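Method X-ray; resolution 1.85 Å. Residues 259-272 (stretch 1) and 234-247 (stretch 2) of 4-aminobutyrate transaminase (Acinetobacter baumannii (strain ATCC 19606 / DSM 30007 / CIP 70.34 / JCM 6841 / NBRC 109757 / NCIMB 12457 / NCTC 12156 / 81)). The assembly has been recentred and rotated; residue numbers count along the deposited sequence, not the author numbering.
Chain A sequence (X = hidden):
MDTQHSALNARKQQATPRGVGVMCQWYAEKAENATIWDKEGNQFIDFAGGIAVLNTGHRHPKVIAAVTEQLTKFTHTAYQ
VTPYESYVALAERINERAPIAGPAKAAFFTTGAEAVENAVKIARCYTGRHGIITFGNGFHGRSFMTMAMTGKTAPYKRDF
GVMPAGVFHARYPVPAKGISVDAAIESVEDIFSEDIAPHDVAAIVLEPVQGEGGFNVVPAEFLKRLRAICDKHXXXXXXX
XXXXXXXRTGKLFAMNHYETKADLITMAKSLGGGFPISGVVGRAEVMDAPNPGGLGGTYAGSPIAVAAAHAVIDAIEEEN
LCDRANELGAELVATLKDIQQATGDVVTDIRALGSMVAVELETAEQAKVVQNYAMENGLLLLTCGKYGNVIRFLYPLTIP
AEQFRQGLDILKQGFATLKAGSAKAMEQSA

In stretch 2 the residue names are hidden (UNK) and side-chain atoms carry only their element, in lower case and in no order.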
# COMPACT_ATOMS: atom_id res chain seq x y z
N GLU A 259 -13.60 29.95 15.87
CA GLU A 259 -13.78 29.43 17.22
C GLU A 259 -13.18 28.04 17.34
O GLU A 259 -12.66 27.66 18.40
CB GLU A 259 -15.28 29.35 17.55
CG GLU A 259 -15.90 30.68 17.93
CD GLU A 259 -17.26 30.45 18.61
OE1 GLU A 259 -17.60 29.27 18.93
OE2 GLU A 259 -17.96 31.47 18.82
N THR A 260 -13.37 27.25 16.29
CA THR A 260 -12.89 25.88 16.30
C THR A 260 -11.38 25.87 16.33
O THR A 260 -10.73 26.61 15.58
CB THR A 260 -13.37 25.16 15.03
OG1 THR A 260 -14.81 25.24 14.93
CG2 THR A 260 -12.88 23.69 15.01
N LYS A 261 -10.80 24.97 17.15
CA LYS A 261 -9.36 24.81 17.20
C LYS A 261 -8.91 23.46 16.64
O LYS A 261 -9.51 22.41 16.92
CB LYS A 261 -8.87 24.93 18.64
CG LYS A 261 -8.89 26.35 19.18
CD LYS A 261 -8.27 26.35 20.56
CE LYS A 261 -8.98 27.35 21.46
NZ LYS A 261 -9.23 28.58 20.68
N ALA A 262 -7.82 23.50 15.90
CA ALA A 262 -7.15 22.30 15.39
C ALA A 262 -6.23 21.72 16.45
O ALA A 262 -5.77 22.44 17.36
CB ALA A 262 -6.31 22.68 14.16
N ASP A 263 -5.94 20.42 16.34
CA ASP A 263 -5.04 19.78 17.28
C ASP A 263 -3.59 20.04 16.91
O ASP A 263 -2.72 20.02 17.79
CB ASP A 263 -5.26 18.25 17.27
CG ASP A 263 -6.66 17.89 17.71
OD1 ASP A 263 -6.87 17.91 18.94
OD2 ASP A 263 -7.52 17.58 16.83
N LEU A 264 -3.32 20.15 15.60
CA LEU A 264 -2.00 20.37 15.01
C LEU A 264 -2.09 21.45 13.93
O LEU A 264 -3.07 21.51 13.17
CB LEU A 264 -1.44 19.09 14.36
CG LEU A 264 -1.27 17.92 15.32
CD1 LEU A 264 -1.14 16.56 14.63
CD2 LEU A 264 0.07 18.18 16.12
N ILE A 265 -1.06 22.31 13.83
CA ILE A 265 -1.02 23.32 12.78
C ILE A 265 0.33 23.26 12.09
O ILE A 265 1.37 23.22 12.77
CB ILE A 265 -1.27 24.73 13.34
CG1 ILE A 265 -2.64 24.81 13.99
CG2 ILE A 265 -1.14 25.76 12.23
CD1 ILE A 265 -2.91 26.13 14.74
N THR A 266 0.35 23.29 10.75
CA THR A 266 1.63 23.29 10.08
C THR A 266 1.96 24.70 9.58
O THR A 266 1.05 25.48 9.26
CB THR A 266 1.64 22.32 8.89
OG1 THR A 266 0.59 22.65 7.97
CG2 THR A 266 1.43 20.89 9.37
N MET A 267 3.26 24.99 9.47
CA MET A 267 3.74 26.32 9.09
C MET A 267 4.94 26.18 8.18
O MET A 267 5.76 25.28 8.38
CB MET A 267 4.23 27.14 10.32
CG MET A 267 3.21 27.23 11.43
SD MET A 267 4.00 27.75 12.96
CE MET A 267 4.76 26.22 13.57
N ALA A 268 5.09 27.12 7.26
CA ALA A 268 6.35 27.24 6.52
C ALA A 268 6.33 28.57 5.77
O ALA A 268 5.73 29.53 6.28
CB ALA A 268 6.55 26.08 5.55
N LYS A 269 6.93 28.61 4.57
CA LYS A 269 6.89 29.77 3.68
C LYS A 269 7.19 31.06 4.45
O LYS A 269 8.35 31.30 4.80
CB LYS A 269 5.54 29.82 2.95
CG LYS A 269 5.45 28.70 1.83
CD LYS A 269 4.18 28.85 1.04
CE LYS A 269 4.04 27.78 -0.07
NZ LYS A 269 4.33 28.35 -1.35
N SER A 270 6.18 31.88 4.74
CA SER A 270 6.56 33.19 5.26
C SER A 270 7.04 33.14 6.71
O SER A 270 7.63 34.12 7.17
CB SER A 270 5.40 34.17 5.10
OG SER A 270 5.44 34.79 3.82
N LEU A 271 6.91 31.98 7.40
CA LEU A 271 7.58 31.76 8.69
C LEU A 271 9.02 32.27 8.60
O LEU A 271 9.51 32.93 9.51
CB LEU A 271 7.58 30.26 9.04
CG LEU A 271 8.46 29.86 10.23
CD1 LEU A 271 7.97 30.44 11.57
CD2 LEU A 271 8.50 28.24 10.36
N GLY A 272 9.71 31.96 7.51
CA GLY A 272 11.15 32.18 7.41
C GLY A 272 11.50 33.44 6.63
O GLY A 272 12.70 33.76 6.47
N UNK A 234 -12.37 10.37 17.86
CA UNK A 234 -10.99 10.33 18.28
C UNK A 234 -10.01 10.64 17.17
O UNK A 234 -8.85 10.28 17.28
N UNK A 235 -10.45 11.30 16.10
CA UNK A 235 -9.58 11.65 14.98
C UNK A 235 -8.94 13.01 15.28
O UNK A 235 -9.61 13.89 15.83
c UNK A 235 -12.15 10.42 12.38
c UNK A 235 -9.52 12.20 12.49
c UNK A 235 -10.41 11.71 13.68
c UNK A 235 -11.07 10.33 13.38
N UNK A 236 -7.68 13.24 14.86
CA UNK A 236 -7.11 14.59 14.97
C UNK A 236 -7.47 15.53 13.82
O UNK A 236 -7.52 15.13 12.66
c UNK A 236 -5.58 14.55 15.05
c UNK A 236 -5.15 13.79 16.32
c UNK A 236 -3.65 13.52 16.24
c UNK A 236 -5.50 14.51 17.69
N UNK A 237 -7.60 16.83 14.13
CA UNK A 237 -7.87 17.81 13.10
C UNK A 237 -6.58 18.59 12.86
O UNK A 237 -6.03 19.13 13.81
c UNK A 237 -9.83 19.30 11.22
c UNK A 237 -8.99 18.75 13.53
c UNK A 237 -9.38 19.87 12.53
c UNK A 237 -10.55 20.74 13.14
N UNK A 238 -6.10 18.61 11.62
CA UNK A 238 -4.84 19.30 11.29
C UNK A 238 -5.15 20.47 10.37
O UNK A 238 -5.73 20.27 9.30
c UNK A 238 -3.87 18.35 10.59
c UNK A 238 -2.52 19.10 10.29
c UNK A 238 -3.63 17.11 11.51
N UNK A 239 -4.73 21.67 10.74
CA UNK A 239 -4.85 22.85 9.88
C UNK A 239 -3.54 23.05 9.15
O UNK A 239 -2.52 23.25 9.80
c UNK A 239 -5.15 24.10 10.72
N UNK A 240 -3.54 22.98 7.82
CA UNK A 240 -2.30 23.22 7.06
C UNK A 240 -2.25 24.70 6.71
O UNK A 240 -2.96 25.18 5.82
o UNK A 240 -0.93 21.98 3.88
c UNK A 240 -2.27 22.35 5.81
o UNK A 240 -0.08 23.33 5.35
c UNK A 240 -1.00 22.57 4.95
N UNK A 241 -1.43 25.46 7.46
CA UNK A 241 -1.23 26.88 7.24
C UNK A 241 0.12 27.20 6.59
O UNK A 241 0.67 28.28 6.79
c UNK A 241 -3.39 28.76 9.48
o UNK A 241 -3.14 29.79 8.80
c UNK A 241 -2.77 27.46 9.13
c UNK A 241 -1.37 27.61 8.57
o UNK A 241 -4.19 28.73 10.45
N UNK A 242 0.66 26.26 5.79
CA UNK A 242 1.92 26.57 5.11
C UNK A 242 1.78 27.82 4.25
O UNK A 242 2.65 28.70 4.28
c UNK A 242 2.35 25.35 4.28
c UNK A 242 2.88 24.29 5.21
c UNK A 242 3.38 25.80 3.28
N UNK A 243 0.65 27.98 3.53
CA UNK A 243 0.42 29.17 2.70
C UNK A 243 -0.38 30.28 3.38
O UNK A 243 -0.13 31.47 3.12
c UNK A 243 -0.28 28.77 1.38
c UNK A 243 -0.35 29.37 -1.15
n UNK A 243 0.05 28.11 -1.42
c UNK A 243 -0.19 29.86 0.28
o UNK A 243 -0.82 30.13 -2.01
N UNK A 244 -1.30 29.97 4.29
CA UNK A 244 -2.21 30.93 4.94
C UNK A 244 -1.61 31.66 6.14
O UNK A 244 -2.25 32.57 6.66
o UNK A 244 -3.07 29.10 6.25
c UNK A 244 -3.46 30.19 5.44
N UNK A 245 -0.48 31.17 6.67
CA UNK A 245 0.06 31.61 7.95
C UNK A 245 0.84 32.91 7.86
O UNK A 245 1.02 33.49 6.78
N UNK A 246 1.26 33.38 9.04
CA UNK A 246 2.10 34.58 9.18
C UNK A 246 1.52 35.79 8.46
O UNK A 246 2.16 36.44 7.62
c UNK A 246 4.20 31.05 10.54
c UNK A 246 3.85 31.93 9.53
c UNK A 246 4.90 32.91 11.90
c UNK A 246 4.07 33.28 9.71
c UNK A 246 3.53 34.23 8.76
c UNK A 246 4.76 31.55 11.72
c UNK A 246 4.53 33.74 10.90
N UNK A 247 0.29 36.12 8.89
CA UNK A 247 -0.43 37.40 8.74
C UNK A 247 -1.12 37.53 7.39
O UNK A 247 -1.82 38.54 7.17
c UNK A 247 0.49 38.60 8.96
O HOH W 1 3.09 29.22 7.52
O HOH W 2 3.25 31.34 5.18

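Position 234 has no side-chain atoms and a positive phi of 70°, closing the preceding helix in a Schellman motif: G234. Position 235 carries four carbons, forked at the first with one arm two carbons long, and points away from stretch 1; this is I235.

Position 236 has four carbons forked at the second, one of them 3.6 Å from D263 CG. The fork makes it L236, and its CD1 also lies 4.3 Å from L264 CD1. Position 237 repeats that count and fork, with carbons near T260 and A262, so it is L237. Its backbone is held at both ends: L237 N donates to D263 OD2 (2.8 Å), and D263 N donates to L237 O (2.8 Å), which also receives a weak bond from L264 N.

At 238 one carbon carries two more, and one of these sits 4.0 Å from L264 CD1: V238. Position 239 has a single carbon, 3.9 Å from A262 CB and 4.2 Å from I265 CG1, hence A239. Its A239 N gives to L264 O (2.9 Å) and its A239 O accepts from T266 N (3.0 Å), the parallel-strand pattern.

Position 240 shows two carbons, the second bearing two oxygens, one of them 2.8 Å from T266 OG1. This is D240; T266 OG1 donates to D240 OD1, which also accepts from the backbone N of 242. Position 241, three carbons ending in two oxygens, is E241, with CG 3.9 Å from I265 CG2.

At 242 one carbon carries two, packed on A268 and K269: V242, its CG1 3.9 Å from A268 CB. Position 243 has three carbons, then one oxygen and one nitrogen: Q243, whose CA lies 4.1 Å from K269 CD. Position 244, one carbon and one oxygen, is S244; its OG donates to E241 OE1. Position 245 has no side chain, and an ideal CB would come 2.9 Å from E241 O: G245.

Position 246 has one carbon and a six-carbon ring beside M267, S270 and L271, so F246. L271 CA stands over the ring face, 3.8 Å from its centroid, while M267 CB approaches the edge, 3.9 Å from F246 CE2. Position 247, one carbon out of reach, is A247.

The contact combines two schemes. Parallel pairing sets the register, with L264, T266, V238 and D240 on one face and I265 and A239 on the other. Beyond the strands, packing around F246 takes over, and water bridges E241 O to A268 N and V242 O to S270 N.

Stretch 2 234-247: GILLVADEVQSGFA
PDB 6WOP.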